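Local coordinates for protein 2-dehydropantoate 2-reductase (PDB 3EGO) that probably catalyses the NADPH-dependent reduction of ketopantoate to pantoic acid, the second step from 3-methyl-2-oxobutanoate towards pantothenate, at residues Cys17-Tyr20 against Leu21-His25; Val83-Ser86 against Leu87-Ile90; Met212-Val215 against Phe216-Ala219; Lys230-Glu233 against Arg234-Ala237. All coordinates share one frame; numbering follows the deposited sequence.

Interaction 1 (Cys17-Tyr20 against Leu21-His25); sequences CAYY and LSLYH
A first torsion of 85° sets Ser-22 OG between its own backbone N and carbonyl carbon, which turns the hydroxyl back onto the preceding turn, where it donates to Tyr-19 O at 2.7 Å. The hydroxyl meets this carbonyl at a C=O...OG angle of 129°, tilted out of the carbonyl plane. Leu-23 has its CG opposite the carbonyl carbon (chi1 -58°), and its two methyls part, one to each tyrosine: CD1 lies 4.1 Å from Tyr-20 CD2, CD2 4.0 Å from Tyr-19 OH. The two tyrosines meet each other as well, Tyr-19 CD2 standing 3.7 Å above the centre of the Tyr-20 ring. Regular main-chain bonds run from Leu-21 N to Cys-17 O (2.9 Å) and from Ser-22 N to Ala-18 O (3.0 Å). Leu-23 N instead reaches Tyr-20 O at 3.3 Å, from above the carbonyl plane, while Leu-21 O takes both Tyr-24 N and His-25 N. Were Ser-22 an alanine, Tyr-19 O would probably lose its hydroxyl donor and the tie between these turns would loosen. Helix 12-22 is the crossover of the Rossmann-type unit between strands 4-8 and 26-30. Ala-18 and Leu-21 give the sheet an apolar face, pressing on Ile-7 and Val-27 of those strands, while Tyr-20 brings a hydroxyl to hydrogen bonds with Lys-49 and His-136. As the chain turns towards strand 26-30, its carbonyls are met by a serine hydroxyl, by i-to-i+3 amides and, at Leu-21 O, by an i+4 amide as well.

Interaction 2 (Val83-Ser86 against Leu87-Ile90); sequences VFSS and LERI
Leu-87 folds back on Val-83 one turn earlier, and its side chain can be followed outward along that contact. CB sits 3.5 Å from Phe-84 O; CG, placed opposite the carbonyl carbon by a chi1 of -65°, comes within 3.1 Å of Val-83 O. At the tip CD1 meets Val-83 CG1 at 3.8 Å, the two side chains lying alongside and pointing the same way, while Leu-87 CD2 stays near Val-83 O (3.9 Å). Beneath them Leu-87 N donates to Val-83 O at 2.8 Å, with a bent N-H...O angle of 142°. The chain then makes a type I beta turn from Ser-86 to Arg-89, closed by Arg-89 N on Ser-86 O at 3.0 Å; the donor stands well above the carbonyl plane. On the polar flank a water joins Ser-85 OG (2.6 Å) to Glu-88 OE1 (2.5 Å), donating to the carboxylate, so the acid is tied to the helix without touching the hydroxyl. Without the branch of Leu-87, as with an alanine here, Val-83 CG1 is likely to lose its apolar mate and a gap to open against the sheet. Helix 80-86 ends here and leads into the loop before strand 94-97. Leu-87 and Ile-90 both reach Leu-71 of strand 70-73 and Ile-64 of a loop, Leu-87 O accepts from His-115, and Phe-84 packs on helix 103-109 and meets Trp-111 edge to face.

Interaction 3 (Met212-Val215 against Phe216-Ala219); sequences MKLV and FQEA
Leu-214 O is approached by two donors, a water at 2.8 Å and Glu-218 N at 3.4 Å, the latter a weak bond. The same water also accepts a weak bond from Gln-217 NE2, so it spans the carbonyl and the amide side chain one turn on. This is the middle of helix 206-223, in the helical C-terminal domain related to that of 6-phosphogluconate dehydrogenase. The other i-to-i+4 bonds are firmer: Phe-216 N reaches Met-212 O at 2.7 Å, nearly along the C=O axis, and Ala-219 N meets Val-215 O at an N-H...O angle of 176°. Glu-218 turns to helix 280-291; its two carboxylate oxygens hold His-281 ND1 and Leu-282 N at the start of that helix, a setting likely to favour its charged form. Met-212, Phe-216 and Ala-219 face helix 174-195, and Leu-214 also packs on His-281 of the second subunit. Gln-217, with CG beside its backbone N (chi1 -63°), lays its chain across Lys-213 and Leu-214: CG lies 3.1 Å from Lys-213 O, OE1 4.1 Å from Lys-213 CE, and NE2 3.8 Å from Leu-214 CD2.

Interaction 4 (Lys230-Glu233 against Arg234-Ala237); sequences KAWE and RVQA
Gln-236 and Trp-232, one turn apart on helix 228-241, make the main side-chain contact, a CH-pi approach. Gln-236 CG lies 4.0 Å from the centroid of the six-membered indole ring, only 11° off its normal. Further along, the chain stays over the same face, with Gln-236 CD 3.4 Å above the Trp-232 ring plane and offset toward the rim. Trp-232 CG is trans to the backbone N (chi1 178°), which swings the indole forward along the helix to where Gln-236 can cover it. Apolar packing adds Val-235, whose CG1 touches Trp-232 CZ3 at 4.0 Å as the two chains run at a slant to each other. The main-chain hydrogen bonds are those of an alpha helix: Val-235 N to Ala-231 O is almost straight at 3.0 Å, Gln-236 N meets Trp-232 O at 3.2 Å, and Ala-237 N to Glu-233 O is short at 2.6 Å. Charged groups come last. Arg-234 NE is 5.9 Å from Lys-230 NZ, like charges not in contact, and Arg-234 NH2 makes a hydrogen bond to Gly-180 O. That bond ties the guanidinium to helix 174-195; the side chains of Arg-234 and Lys-181, the proton donor by similarity, are about 5 Å apart. Each side of the helix thus has its own chemistry: an indole covered by the Gln-236 side chain on one, and on the other a guanidinium turned to helix 174-195, which carries the probable proton donor.

How the interactions relate
Interactions 1 and 2 belong to the Rossmann-type N-terminal part, their centres 23 Å apart; interactions 3 and 4 belong to the helical C-terminal part, centres 12 Å apart. Only the latter pair touches: Phe-216 CZ comes 3.3 Å from Trp-232 N, and Met-212 CE and Lys-213 CG reach the indole, joining helices 206-223 and 228-241. Interactions 1 and 3 lie on opposite sides of the chain's centre, 39 Å between centres. Interaction 1 adjoins the probable NADP(+) site, the side chain of Cys-17 about 4 Å from that of Val-13. Of the C-terminal contacts interaction 4 lies nearest the probable proton donor, while Met-212 stays about 8 Å from Asn-199 between side chains.

Interaction 1 (Cys17-Tyr20 against Leu21-His25)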
loop_
_atom_site.group_PDB
_atom_site.type_symbol
_atom_site.label_atom_id
_atom_site.label_comp_id
_atom_site.label_asym_id
_atom_site.label_seq_id
_atom_site.Cartn_x
_atom_site.Cartn_y
_atom_site.Cartn_z
ATOM N N CYS A 17 4.788 -28.403 -17.826
ATOM C CA CYS A 17 5.694 -28.692 -18.932
ATOM C C CYS A 17 6.191 -30.139 -18.855
ATOM O O CYS A 17 6.338 -30.814 -19.859
ATOM C CB CYS A 17 6.926 -27.765 -18.870
ATOM S SG CYS A 17 6.551 -26.035 -19.259
ATOM N N ALA A 18 6.478 -30.610 -17.642
ATOM C CA ALA A 18 7.004 -31.977 -17.498
ATOM C C ALA A 18 5.960 -32.976 -17.983
ATOM O O ALA A 18 6.297 -33.884 -18.706
ATOM C CB ALA A 18 7.361 -32.235 -16.025
ATOM N N TYR A 19 4.689 -32.798 -17.613
ATOM C CA TYR A 19 3.680 -33.720 -18.078
ATOM C C TYR A 19 3.628 -33.793 -19.627
ATOM O O TYR A 19 3.703 -34.867 -20.280
ATOM C CB TYR A 19 2.279 -33.378 -17.515
ATOM C CG TYR A 19 1.287 -34.334 -18.168
ATOM C CD1 TYR A 19 1.170 -35.651 -17.714
ATOM C CD2 TYR A 19 0.561 -33.957 -19.299
ATOM C CE1 TYR A 19 0.321 -36.540 -18.346
ATOM C CE2 TYR A 19 -0.264 -34.817 -19.926
ATOM C CZ TYR A 19 -0.365 -36.125 -19.455
ATOM O OH TYR A 19 -1.204 -36.996 -20.102
ATOM N N TYR A 20 3.530 -32.636 -20.248
ATOM C CA TYR A 20 3.262 -32.655 -21.645
ATOM C C TYR A 20 4.484 -33.019 -22.455
ATOM O O TYR A 20 4.346 -33.689 -23.488
ATOM C CB TYR A 20 2.642 -31.317 -22.084
ATOM C CG TYR A 20 1.176 -31.181 -21.781
ATOM C CD1 TYR A 20 0.724 -30.306 -20.798
ATOM C CD2 TYR A 20 0.232 -31.897 -22.518
ATOM C CE1 TYR A 20 -0.626 -30.147 -20.539
ATOM C CE2 TYR A 20 -1.112 -31.748 -22.273
ATOM C CZ TYR A 20 -1.537 -30.862 -21.269
ATOM O OH TYR A 20 -2.896 -30.693 -21.014
ATOM N N LEU A 21 5.679 -32.602 -22.016
ATOM C CA LEU A 21 6.904 -32.937 -22.779
ATOM C C LEU A 21 7.280 -34.424 -22.584
ATOM O O LEU A 21 7.818 -35.058 -23.486
ATOM C CB LEU A 21 8.084 -32.037 -22.386
ATOM C CG LEU A 21 7.861 -30.550 -22.786
ATOM C CD1 LEU A 21 8.913 -29.595 -22.145
ATOM C CD2 LEU A 21 7.831 -30.447 -24.335
ATOM N N SER A 22 6.909 -34.980 -21.441
ATOM C CA SER A 22 7.092 -36.427 -21.180
ATOM C C SER A 22 6.350 -37.300 -22.201
ATOM O O SER A 22 6.710 -38.464 -22.393
ATOM C CB SER A 22 6.601 -36.773 -19.786
ATOM O OG SER A 22 5.200 -37.017 -19.809
ATOM N N LEU A 23 5.338 -36.758 -22.874
ATOM C CA LEU A 23 4.617 -37.524 -23.894
ATOM C C LEU A 23 5.457 -37.828 -25.114
ATOM O O LEU A 23 5.102 -38.708 -25.873
ATOM C CB LEU A 23 3.327 -36.821 -24.356
ATOM C CG LEU A 23 2.279 -36.511 -23.273
ATOM C CD1 LEU A 23 1.196 -35.640 -23.867
ATOM C CD2 LEU A 23 1.658 -37.770 -22.735
ATOM N N TYR A 24 6.570 -37.098 -25.277
ATOM C CA TYR A 24 7.399 -37.178 -26.455
ATOM C C TYR A 24 8.842 -37.381 -26.113
ATOM O O TYR A 24 9.623 -37.798 -26.963
ATOM C CB TYR A 24 7.240 -35.916 -27.327
ATOM C CG TYR A 24 5.870 -35.817 -27.898
ATOM C CD1 TYR A 24 4.880 -35.095 -27.241
ATOM C CD2 TYR A 24 5.521 -36.532 -29.051
ATOM C CE1 TYR A 24 3.616 -35.028 -27.742
ATOM C CE2 TYR A 24 4.239 -36.469 -29.557
ATOM C CZ TYR A 24 3.291 -35.707 -28.896
ATOM O OH TYR A 24 1.996 -35.649 -29.356
ATOM N N HIS A 25 9.231 -37.075 -24.886
ATOM C CA HIS A 25 10.637 -37.080 -24.561
ATOM C C HIS A 25 10.905 -37.664 -23.173
ATOM O O HIS A 25 9.990 -37.866 -22.410
ATOM C CB HIS A 25 11.205 -35.664 -24.580
ATOM C CG HIS A 25 11.027 -34.939 -25.877
ATOM N ND1 HIS A 25 11.700 -35.298 -27.029
ATOM C CD2 HIS A 25 10.285 -33.845 -26.195
ATOM C CE1 HIS A 25 11.360 -34.475 -28.008
ATOM N NE2 HIS A 25 10.496 -33.592 -27.533
#

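Interaction 2 (Val83-Ser86 against Leu87-Ile90)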
loop_
_atom_site.group_PDB
_atom_site.type_symbol
_atom_site.label_atom_id
_atom_site.label_comp_id
_atom_site.label_asym_id
_atom_site.label_seq_id
_atom_site.Cartn_x
_atom_site.Cartn_y
_atom_site.Cartn_z
ATOM N N VAL A 83 20.522 -21.289 -9.927
ATOM C CA VAL A 83 20.385 -21.928 -11.231
ATOM C C VAL A 83 21.532 -21.556 -12.163
ATOM O O VAL A 83 22.170 -22.446 -12.743
ATOM C CB VAL A 83 19.041 -21.545 -11.904
ATOM C CG1 VAL A 83 18.926 -22.193 -13.283
ATOM C CG2 VAL A 83 17.885 -21.976 -11.033
ATOM N N PHE A 84 21.783 -20.252 -12.301
ATOM C CA PHE A 84 22.850 -19.742 -13.159
ATOM C C PHE A 84 24.171 -20.377 -12.785
ATOM O O PHE A 84 24.975 -20.708 -13.659
ATOM C CB PHE A 84 22.980 -18.211 -13.051
ATOM C CG PHE A 84 21.955 -17.452 -13.858
ATOM C CD1 PHE A 84 21.850 -17.645 -15.227
ATOM C CD2 PHE A 84 21.094 -16.557 -13.248
ATOM C CE1 PHE A 84 20.906 -16.972 -15.968
ATOM C CE2 PHE A 84 20.129 -15.868 -13.992
ATOM C CZ PHE A 84 20.041 -16.075 -15.347
ATOM N N SER A 85 24.381 -20.556 -11.478
ATOM C CA SER A 85 25.636 -21.130 -10.954
ATOM C C SER A 85 25.817 -22.586 -11.365
ATOM O O SER A 85 26.928 -23.023 -11.683
ATOM C CB SER A 85 25.710 -20.980 -9.432
ATOM O OG SER A 85 26.087 -19.660 -9.077
ATOM N N SER A 86 24.727 -23.342 -11.364
ATOM C CA SER A 86 24.765 -24.689 -11.911
ATOM C C SER A 86 24.952 -24.663 -13.421
ATOM O O SER A 86 25.635 -25.514 -13.985
ATOM C CB SER A 86 23.493 -25.448 -11.583
ATOM O OG SER A 86 23.182 -25.314 -10.209
ATOM N N LEU A 87 24.349 -23.681 -14.077
ATOM C CA LEU A 87 24.339 -23.674 -15.538
ATOM C C LEU A 87 25.749 -23.451 -16.107
ATOM O O LEU A 87 25.981 -23.591 -17.309
ATOM C CB LEU A 87 23.323 -22.650 -16.072
ATOM C CG LEU A 87 21.848 -22.974 -15.748
ATOM C CD1 LEU A 87 20.904 -22.055 -16.501
ATOM C CD2 LEU A 87 21.513 -24.418 -16.036
ATOM N N GLU A 88 26.689 -23.127 -15.226
ATOM C CA GLU A 88 28.081 -22.937 -15.628
ATOM C C GLU A 88 28.913 -24.224 -15.567
ATOM O O GLU A 88 29.912 -24.357 -16.272
ATOM C CB GLU A 88 28.723 -21.833 -14.796
ATOM C CG GLU A 88 28.101 -20.463 -15.039
ATOM C CD GLU A 88 28.244 -19.537 -13.842
ATOM O OE1 GLU A 88 28.630 -20.037 -12.765
ATOM O OE2 GLU A 88 27.968 -18.321 -13.968
ATOM N N ARG A 89 28.487 -25.180 -14.754
ATOM C CA ARG A 89 29.254 -26.405 -14.558
ATOM C C ARG A 89 28.796 -27.580 -15.424
ATOM O O ARG A 89 29.212 -28.724 -15.212
ATOM C CB ARG A 89 29.236 -26.791 -13.077
ATOM C CG ARG A 89 29.835 -25.717 -12.184
ATOM C CD ARG A 89 29.622 -26.008 -10.715
ATOM N NE ARG A 89 29.153 -24.803 -10.043
ATOM C CZ ARG A 89 29.948 -23.863 -9.549
ATOM N NH1 ARG A 89 31.267 -23.992 -9.625
ATOM N NH2 ARG A 89 29.420 -22.794 -8.974
ATOM N N ILE A 90 27.935 -27.301 -16.398
ATOM C CA ILE A 90 27.478 -28.330 -17.319
ATOM C C ILE A 90 27.906 -27.999 -18.745
ATOM O O ILE A 90 28.293 -26.870 -19.046
ATOM C CB ILE A 90 25.939 -28.467 -17.298
ATOM C CG1 ILE A 90 25.286 -27.092 -17.410
ATOM C CG2 ILE A 90 25.486 -29.195 -16.042
ATOM C CD1 ILE A 90 23.776 -27.150 -17.528
HETATM O O HOH W 1 28.293 -19.243 -10.397
#

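Interaction 3 (Met212-Val215 against Phe216-Ala219)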
loop_
_atom_site.group_PDB
_atom_site.type_symbol
_atom_site.label_atom_id
_atom_site.label_comp_id
_atom_site.label_asym_id
_atom_site.label_seq_id
_atom_site.Cartn_x
_atom_site.Cartn_y
_atom_site.Cartn_z
ATOM N N MET A 212 -3.825 3.723 -13.061
ATOM C CA MET A 212 -3.255 2.729 -14.000
ATOM C C MET A 212 -2.686 3.356 -15.285
ATOM O O MET A 212 -1.610 2.984 -15.746
ATOM C CB MET A 212 -4.286 1.632 -14.363
ATOM C CG MET A 212 -3.612 0.304 -14.834
ATOM S SD MET A 212 -4.685 -1.149 -15.080
ATOM C CE MET A 212 -5.960 -0.475 -16.108
ATOM N N LYS A 213 -3.419 4.302 -15.864
ATOM C CA LYS A 213 -2.960 4.964 -17.098
ATOM C C LYS A 213 -1.632 5.668 -16.885
ATOM O O LYS A 213 -0.732 5.616 -17.739
ATOM C CB LYS A 213 -4.007 5.951 -17.584
ATOM C CG LYS A 213 -3.975 6.197 -19.089
ATOM C CD LYS A 213 -4.926 7.306 -19.456
ATOM C CE LYS A 213 -4.765 7.683 -20.926
ATOM N NZ LYS A 213 -5.988 8.423 -21.375
ATOM N N LEU A 214 -1.498 6.331 -15.729
ATOM C CA LEU A 214 -0.248 6.999 -15.373
ATOM C C LEU A 214 0.898 6.007 -15.266
ATOM O O LEU A 214 2.029 6.280 -15.685
ATOM C CB LEU A 214 -0.411 7.770 -14.048
ATOM C CG LEU A 214 -1.268 9.037 -14.057
ATOM C CD1 LEU A 214 -1.367 9.606 -12.650
ATOM C CD2 LEU A 214 -0.665 10.051 -15.040
ATOM N N VAL A 215 0.616 4.849 -14.660
ATOM C CA VAL A 215 1.609 3.780 -14.625
ATOM C C VAL A 215 1.895 3.281 -16.062
ATOM O O VAL A 215 3.037 3.121 -16.457
ATOM C CB VAL A 215 1.140 2.607 -13.734
ATOM C CG1 VAL A 215 2.094 1.440 -13.833
ATOM C CG2 VAL A 215 1.067 3.087 -12.257
ATOM N N PHE A 216 0.842 3.063 -16.838
ATOM C CA PHE A 216 1.059 2.593 -18.233
ATOM C C PHE A 216 2.016 3.544 -19.012
ATOM O O PHE A 216 2.982 3.130 -19.676
ATOM C CB PHE A 216 -0.291 2.506 -18.942
ATOM C CG PHE A 216 -0.162 2.179 -20.400
ATOM C CD1 PHE A 216 -0.066 0.855 -20.808
ATOM C CD2 PHE A 216 -0.100 3.190 -21.357
ATOM C CE1 PHE A 216 0.076 0.539 -22.165
ATOM C CE2 PHE A 216 0.035 2.875 -22.716
ATOM C CZ PHE A 216 0.126 1.552 -23.100
ATOM N N GLN A 217 1.745 4.841 -18.906
ATOM C CA GLN A 217 2.523 5.833 -19.645
ATOM C C GLN A 217 3.991 5.767 -19.316
ATOM O O GLN A 217 4.813 5.852 -20.221
ATOM C CB GLN A 217 1.959 7.243 -19.444
ATOM C CG GLN A 217 0.521 7.375 -19.985
ATOM C CD GLN A 217 -0.095 8.746 -19.756
ATOM O OE1 GLN A 217 -0.941 9.189 -20.543
ATOM N NE2 GLN A 217 0.335 9.437 -18.684
ATOM N N GLU A 218 4.340 5.611 -18.034
ATOM C CA GLU A 218 5.744 5.448 -17.667
ATOM C C GLU A 218 6.338 4.177 -18.251
ATOM O O GLU A 218 7.421 4.179 -18.840
ATOM C CB GLU A 218 5.916 5.390 -16.135
ATOM C CG GLU A 218 5.317 6.552 -15.402
ATOM C CD GLU A 218 5.537 6.508 -13.888
ATOM O OE1 GLU A 218 5.824 5.424 -13.319
ATOM O OE2 GLU A 218 5.418 7.576 -13.272
ATOM N N ALA A 219 5.663 3.061 -18.010
ATOM C CA ALA A 219 6.184 1.765 -18.430
ATOM C C ALA A 219 6.310 1.723 -19.933
ATOM O O ALA A 219 7.316 1.268 -20.462
ATOM C CB ALA A 219 5.242 0.638 -17.961
HETATM O O HOH W 2 2.721 8.876 -16.378
#

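Interaction 4 (Lys230-Glu233 against Arg234-Ala237)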
loop_
_atom_site.group_PDB
_atom_site.type_symbol
_atom_site.label_atom_id
_atom_site.label_comp_id
_atom_site.label_asym_id
_atom_site.label_seq_id
_atom_site.Cartn_x
_atom_site.Cartn_y
_atom_site.Cartn_z
ATOM N N LYS A 230 -2.623 0.773 -28.814
ATOM C CA LYS A 230 -3.037 -0.620 -28.888
ATOM C C LYS A 230 -2.674 -1.345 -27.599
ATOM O O LYS A 230 -3.477 -2.114 -27.070
ATOM C CB LYS A 230 -2.379 -1.294 -30.088
ATOM C CG LYS A 230 -2.482 -2.812 -30.123
ATOM C CD LYS A 230 -1.540 -3.401 -31.177
ATOM C CE LYS A 230 -1.832 -4.873 -31.451
ATOM N NZ LYS A 230 -1.981 -5.659 -30.189
ATOM N N ALA A 231 -1.475 -1.080 -27.080
ATOM C CA ALA A 231 -1.064 -1.689 -25.819
ATOM C C ALA A 231 -1.966 -1.260 -24.658
ATOM O O ALA A 231 -2.356 -2.102 -23.845
ATOM C CB ALA A 231 0.385 -1.436 -25.525
ATOM N N TRP A 232 -2.344 0.018 -24.606
ATOM C CA TRP A 232 -3.278 0.487 -23.570
ATOM C C TRP A 232 -4.632 -0.211 -23.653
ATOM O O TRP A 232 -5.241 -0.540 -22.623
ATOM C CB TRP A 232 -3.457 2.020 -23.629
ATOM C CG TRP A 232 -4.450 2.608 -22.623
ATOM C CD1 TRP A 232 -5.489 3.465 -22.901
ATOM C CD2 TRP A 232 -4.483 2.400 -21.200
ATOM N NE1 TRP A 232 -6.161 3.795 -21.746
ATOM C CE2 TRP A 232 -5.563 3.155 -20.690
ATOM C CE3 TRP A 232 -3.703 1.655 -20.309
ATOM C CZ2 TRP A 232 -5.881 3.177 -19.338
ATOM C CZ3 TRP A 232 -4.019 1.682 -18.973
ATOM C CH2 TRP A 232 -5.103 2.428 -18.497
ATOM N N GLU A 233 -5.124 -0.433 -24.872
ATOM C CA GLU A 233 -6.428 -1.083 -25.026
ATOM C C GLU A 233 -6.383 -2.489 -24.460
ATOM O O GLU A 233 -7.286 -2.910 -23.739
ATOM C CB GLU A 233 -6.874 -1.103 -26.498
ATOM C CG GLU A 233 -7.418 0.236 -26.970
ATOM C CD GLU A 233 -7.001 0.588 -28.396
ATOM O OE1 GLU A 233 -6.823 -0.340 -29.231
ATOM O OE2 GLU A 233 -6.855 1.806 -28.675
ATOM N N ARG A 234 -5.291 -3.165 -24.773
ATOM C CA ARG A 234 -4.975 -4.533 -24.357
ATOM C C ARG A 234 -4.952 -4.681 -22.843
ATOM O O ARG A 234 -5.638 -5.539 -22.275
ATOM C CB ARG A 234 -3.614 -4.908 -24.945
ATOM C CG ARG A 234 -3.132 -6.315 -24.680
ATOM C CD ARG A 234 -1.819 -6.580 -25.438
ATOM N NE ARG A 234 -0.874 -7.423 -24.697
ATOM C CZ ARG A 234 -1.208 -8.493 -23.966
ATOM N NH1 ARG A 234 -2.477 -8.882 -23.870
ATOM N NH2 ARG A 234 -0.265 -9.193 -23.332
ATOM N N VAL A 235 -4.174 -3.823 -22.189
ATOM C CA VAL A 235 -4.145 -3.760 -20.717
ATOM C C VAL A 235 -5.568 -3.732 -20.162
ATOM O O VAL A 235 -5.939 -4.524 -19.294
ATOM C CB VAL A 235 -3.324 -2.514 -20.228
ATOM C CG1 VAL A 235 -3.459 -2.303 -18.709
ATOM C CG2 VAL A 235 -1.836 -2.613 -20.631
ATOM N N GLN A 236 -6.383 -2.815 -20.666
ATOM C CA GLN A 236 -7.767 -2.716 -20.199
ATOM C C GLN A 236 -8.571 -3.937 -20.600
ATOM O O GLN A 236 -9.411 -4.438 -19.825
ATOM C CB GLN A 236 -8.427 -1.469 -20.761
ATOM C CG GLN A 236 -7.744 -0.196 -20.365
ATOM C CD GLN A 236 -8.258 0.972 -21.173
ATOM O OE1 GLN A 236 -7.599 1.424 -22.120
ATOM N NE2 GLN A 236 -9.457 1.446 -20.834
ATOM N N ALA A 237 -8.312 -4.403 -21.817
ATOM C CA ALA A 237 -8.896 -5.649 -22.312
ATOM C C ALA A 237 -8.643 -6.825 -21.362
ATOM O O ALA A 237 -9.598 -7.519 -20.992
ATOM C CB ALA A 237 -8.373 -5.955 -23.701
#